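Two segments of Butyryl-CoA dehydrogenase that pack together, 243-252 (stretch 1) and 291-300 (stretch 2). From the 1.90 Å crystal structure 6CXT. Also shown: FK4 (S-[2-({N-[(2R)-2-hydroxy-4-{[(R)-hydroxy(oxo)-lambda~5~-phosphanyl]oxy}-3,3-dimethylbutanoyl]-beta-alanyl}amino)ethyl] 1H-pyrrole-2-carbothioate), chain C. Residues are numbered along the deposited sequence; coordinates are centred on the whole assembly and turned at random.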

# COMPACT_ATOMS: atom_id res chain seq x y z
N ARG B 243 -10.44 11.28 20.83
CA ARG B 243 -9.94 10.31 19.84
C ARG B 243 -11.02 9.27 19.56
O ARG B 243 -11.11 8.74 18.46
CB ARG B 243 -8.67 9.65 20.36
CG ARG B 243 -7.44 10.57 20.29
CD ARG B 243 -6.29 9.87 21.03
NE ARG B 243 -5.19 10.80 21.21
CZ ARG B 243 -4.21 10.65 22.12
NH1 ARG B 243 -4.23 9.63 22.96
NH2 ARG B 243 -3.23 11.56 22.21
N CYS B 244 -11.84 8.98 20.58
CA CYS B 244 -12.93 8.01 20.45
C CYS B 244 -14.15 8.60 19.74
O CYS B 244 -14.63 8.04 18.71
CB CYS B 244 -13.36 7.49 21.83
SG CYS B 244 -14.61 6.16 21.79
N CYS B 245 -14.68 9.70 20.27
CA CYS B 245 -15.99 10.17 19.86
C CYS B 245 -15.94 11.16 18.71
O CYS B 245 -16.84 11.16 17.90
CB CYS B 245 -16.71 10.83 21.06
SG CYS B 245 -16.90 9.67 22.46
N LEU B 246 -14.94 12.04 18.67
CA LEU B 246 -14.91 13.07 17.63
C LEU B 246 -14.83 12.39 16.25
O LEU B 246 -15.47 12.81 15.29
CB LEU B 246 -13.77 14.06 17.87
CG LEU B 246 -13.57 15.21 16.85
CD1 LEU B 246 -12.91 16.42 17.52
CD2 LEU B 246 -12.70 14.77 15.63
N PHE B 247 -14.11 11.28 16.18
CA PHE B 247 -13.79 10.61 14.87
C PHE B 247 -15.00 9.86 14.30
O PHE B 247 -14.99 9.48 13.11
CB PHE B 247 -12.52 9.73 15.03
CG PHE B 247 -11.26 10.59 15.05
CD1 PHE B 247 -10.94 11.38 16.21
CD2 PHE B 247 -10.46 10.71 13.93
CE1 PHE B 247 -9.90 12.26 16.19
CE2 PHE B 247 -9.36 11.58 13.91
CZ PHE B 247 -9.10 12.37 15.04
N ALA B 248 -16.03 9.69 15.12
CA ALA B 248 -17.33 9.20 14.61
C ALA B 248 -17.84 10.08 13.44
O ALA B 248 -18.48 9.56 12.52
CB ALA B 248 -18.36 9.17 15.72
N ILE B 249 -17.52 11.38 13.47
CA ILE B 249 -17.88 12.30 12.37
C ILE B 249 -17.45 11.70 11.01
O ILE B 249 -18.23 11.68 10.01
CB ILE B 249 -17.23 13.70 12.52
CG1 ILE B 249 -17.76 14.41 13.81
CG2 ILE B 249 -17.51 14.56 11.29
CD1 ILE B 249 -16.87 15.59 14.19
N PHE B 250 -16.21 11.23 10.96
CA PHE B 250 -15.59 10.91 9.67
C PHE B 250 -16.06 9.55 9.17
O PHE B 250 -16.00 9.29 7.98
CB PHE B 250 -14.08 10.90 9.84
CG PHE B 250 -13.58 12.17 10.50
CD1 PHE B 250 -13.98 13.44 9.99
CD2 PHE B 250 -12.73 12.11 11.63
CE1 PHE B 250 -13.59 14.64 10.63
CE2 PHE B 250 -12.28 13.31 12.23
CZ PHE B 250 -12.73 14.55 11.77
N VAL B 251 -16.48 8.68 10.08
CA VAL B 251 -17.13 7.43 9.66
C VAL B 251 -18.43 7.79 8.91
O VAL B 251 -18.69 7.26 7.82
CB VAL B 251 -17.46 6.52 10.88
CG1 VAL B 251 -18.36 5.35 10.46
CG2 VAL B 251 -16.16 5.99 11.52
N GLY B 252 -19.24 8.70 9.45
CA GLY B 252 -20.39 9.20 8.69
C GLY B 252 -19.98 9.86 7.37
O GLY B 252 -20.59 9.59 6.30
N ARG B 291 -12.92 -0.81 3.96
CA ARG B 291 -12.24 0.04 4.94
C ARG B 291 -13.25 0.78 5.84
O ARG B 291 -12.99 0.96 7.02
CB ARG B 291 -11.30 1.03 4.23
CG ARG B 291 -10.07 0.30 3.63
CD ARG B 291 -9.07 1.38 3.10
NE ARG B 291 -9.76 2.41 2.26
CZ ARG B 291 -9.73 2.49 0.92
NH1 ARG B 291 -9.07 1.57 0.21
NH2 ARG B 291 -10.40 3.48 0.29
N LEU B 292 -14.42 1.12 5.28
CA LEU B 292 -15.44 1.76 6.06
C LEU B 292 -16.10 0.81 7.07
O LEU B 292 -16.29 1.16 8.25
CB LEU B 292 -16.50 2.38 5.13
CG LEU B 292 -17.72 3.01 5.84
CD1 LEU B 292 -17.25 4.09 6.85
CD2 LEU B 292 -18.59 3.67 4.77
N GLU B 293 -16.46 -0.41 6.64
CA GLU B 293 -17.02 -1.38 7.61
C GLU B 293 -16.05 -1.60 8.76
O GLU B 293 -16.43 -1.60 9.94
CB GLU B 293 -17.42 -2.73 6.97
CG GLU B 293 -18.17 -3.61 7.99
CD GLU B 293 -18.25 -5.08 7.59
OE1 GLU B 293 -17.37 -5.86 8.02
OE2 GLU B 293 -19.17 -5.46 6.81
N SER B 294 -14.78 -1.80 8.40
CA SER B 294 -13.73 -1.97 9.35
C SER B 294 -13.64 -0.78 10.34
O SER B 294 -13.66 -1.00 11.56
CB SER B 294 -12.42 -2.07 8.59
OG SER B 294 -11.31 -2.06 9.50
N ALA B 295 -13.55 0.45 9.81
CA ALA B 295 -13.36 1.65 10.68
C ALA B 295 -14.57 1.82 11.62
O ALA B 295 -14.39 2.13 12.83
CB ALA B 295 -13.15 2.89 9.82
N ARG B 296 -15.78 1.59 11.09
CA ARG B 296 -17.03 1.70 11.86
C ARG B 296 -17.06 0.68 13.00
O ARG B 296 -17.44 1.01 14.13
CB ARG B 296 -18.26 1.54 10.95
CG ARG B 296 -19.56 1.63 11.72
CD ARG B 296 -20.77 1.49 10.83
NE ARG B 296 -20.92 2.61 9.91
CZ ARG B 296 -20.93 2.50 8.59
NH1 ARG B 296 -20.78 1.30 8.00
NH2 ARG B 296 -21.15 3.56 7.84
N LEU B 297 -16.73 -0.58 12.71
CA LEU B 297 -16.68 -1.61 13.75
C LEU B 297 -15.63 -1.25 14.83
O LEU B 297 -15.84 -1.55 16.00
CB LEU B 297 -16.32 -2.98 13.14
CG LEU B 297 -17.51 -3.57 12.29
CD1 LEU B 297 -17.09 -4.80 11.48
CD2 LEU B 297 -18.71 -3.92 13.18
N MET B 298 -14.46 -0.75 14.41
CA MET B 298 -13.42 -0.35 15.33
C MET B 298 -13.87 0.77 16.24
O MET B 298 -13.53 0.75 17.41
CB MET B 298 -12.13 0.04 14.57
CG MET B 298 -11.62 -1.24 13.93
SD MET B 298 -10.17 -0.89 12.95
CE MET B 298 -8.93 -0.67 14.21
N LEU B 299 -14.66 1.70 15.69
CA LEU B 299 -15.25 2.80 16.48
C LEU B 299 -16.22 2.23 17.52
O LEU B 299 -16.15 2.59 18.71
CB LEU B 299 -15.98 3.73 15.47
CG LEU B 299 -16.90 4.82 16.07
CD1 LEU B 299 -16.06 5.82 16.90
CD2 LEU B 299 -17.80 5.47 15.01
N TYR B 300 -17.14 1.37 17.06
CA TYR B 300 -18.15 0.75 17.95
C TYR B 300 -17.47 -0.03 19.07
O TYR B 300 -17.82 0.11 20.24
CB TYR B 300 -19.12 -0.14 17.17
CG TYR B 300 -20.03 0.60 16.20
CD1 TYR B 300 -20.08 2.04 16.18
CD2 TYR B 300 -20.80 -0.11 15.27
CE1 TYR B 300 -20.91 2.69 15.29
CE2 TYR B 300 -21.65 0.54 14.37
CZ TYR B 300 -21.67 1.95 14.38
OH TYR B 300 -22.49 2.59 13.50
O01 FK4 C . -1.09 8.69 27.40
P02 FK4 C . 0.04 9.69 27.79
O03 FK4 C . 0.69 10.52 26.63
C04 FK4 C . 0.87 9.91 25.38
C05 FK4 C . 1.99 10.48 24.55
C06 FK4 C . 2.00 9.72 23.20
C07 FK4 C . 3.31 10.27 25.34
C08 FK4 C . 1.83 12.01 24.34
O09 FK4 C . 3.00 12.62 23.86
C10 FK4 C . 0.62 12.37 23.46
N11 FK4 C . 0.98 13.10 22.25
C12 FK4 C . -0.06 13.46 21.35
C13 FK4 C . -0.61 14.87 21.65
C14 FK4 C . -2.00 15.05 21.21
N15 FK4 C . -2.27 16.39 20.94
C16 FK4 C . -3.62 16.80 20.57
C17 FK4 C . -3.91 18.25 20.99
S18 FK4 C . -5.65 18.62 21.01
C19 FK4 C . -6.12 18.36 19.30
C20 FK4 C . -7.51 18.87 19.23
C21 FK4 C . -8.26 19.13 18.11
C22 FK4 C . -9.52 19.55 18.59
C23 FK4 C . -9.49 19.54 20.01
N24 FK4 C . -8.28 19.11 20.42
O25 FK4 C . -5.23 18.32 18.42
O26 FK4 C . -2.84 14.15 21.13
O27 FK4 C . -0.60 12.05 23.69
O28 FK4 C . -0.53 10.66 28.78

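Val 251 sits at the centre of the contact. Its CA-to-CB bond points toward stretch 2, and its chi1 is t. The two methyls reach different neighbours. CG2 lies 3.9 Å from CD2 of Leu 299, and CG1 lies 4.0 Å from CD1 of Leu 292. Val 251 therefore fits between two leucines spaced seven residues, or about two helical turns, apart on stretch 2.

Leu 299 is the main partner from the other side. It also points toward its neighbour, with chi1 t and chi2 p. Its CD2 meets both Val 251 and Ala 248; the distance from Leu 299 CD2 to Ala 248 CB is 3.8 Å. Leu 299 CD2 is also 3.8 Å from Ala 248 CA, so the methyl packs against the alanine's backbone as well as its CB. The other methyl, CD1, lies 3.2 Å from the carbonyl O of Cys 244. This is a tight contact of a methyl with a carbonyl, not a hydrogen bond.

Leu 292 starts sideways, but its end comes nearer to stretch 1. Its CD1 lies 3.6 Å from Val 251 O. Between the two leucines, Ala 295 also points toward stretch 1. Its closest contact is looser, 4.4 Å from Ala 295 O to Val 251 CG2.

The backbones explain this pattern. Stretch 2 is helical throughout, with regular i to i+4 hydrogen bonds such as Leu 299 N to Ala 295 O at 2.9 Å. Stretch 1 has a type I turn from Cys 245 to Ala 248, where Ala 248 N donates to Cys 245 O at 3.2 Å. The helix of residues 248-252 runs nearly antiparallel to stretch 2, at 152°, with a closest axis approach of 10.0 Å. Accordingly, Cys 244 lies across from Leu 299, and Val 251 across from Arg 296.

No hydrogen bond joins the two stretches. They bury 315 Å² in total, and packing carries the contact.

Arg 296 forms a polar edge. Its CA-to-CB bond runs sideways, and its NE lies 3.8 Å from Val 251 CG1. The guanidinium meets this methyl obliquely. Its NE and NH2 are hydrogen-bonded elsewhere in the structure, so it can border an apolar group without leaving these atoms unpaired.

Arg 243 does not touch stretch 2. It binds FK4 instead. Its NH2 donates to FK4 O26 at 2.8 Å and to FK4 O27 at 3.1 Å. O26 lies at the guanidinium edge, near its plane, which suits N-H donation.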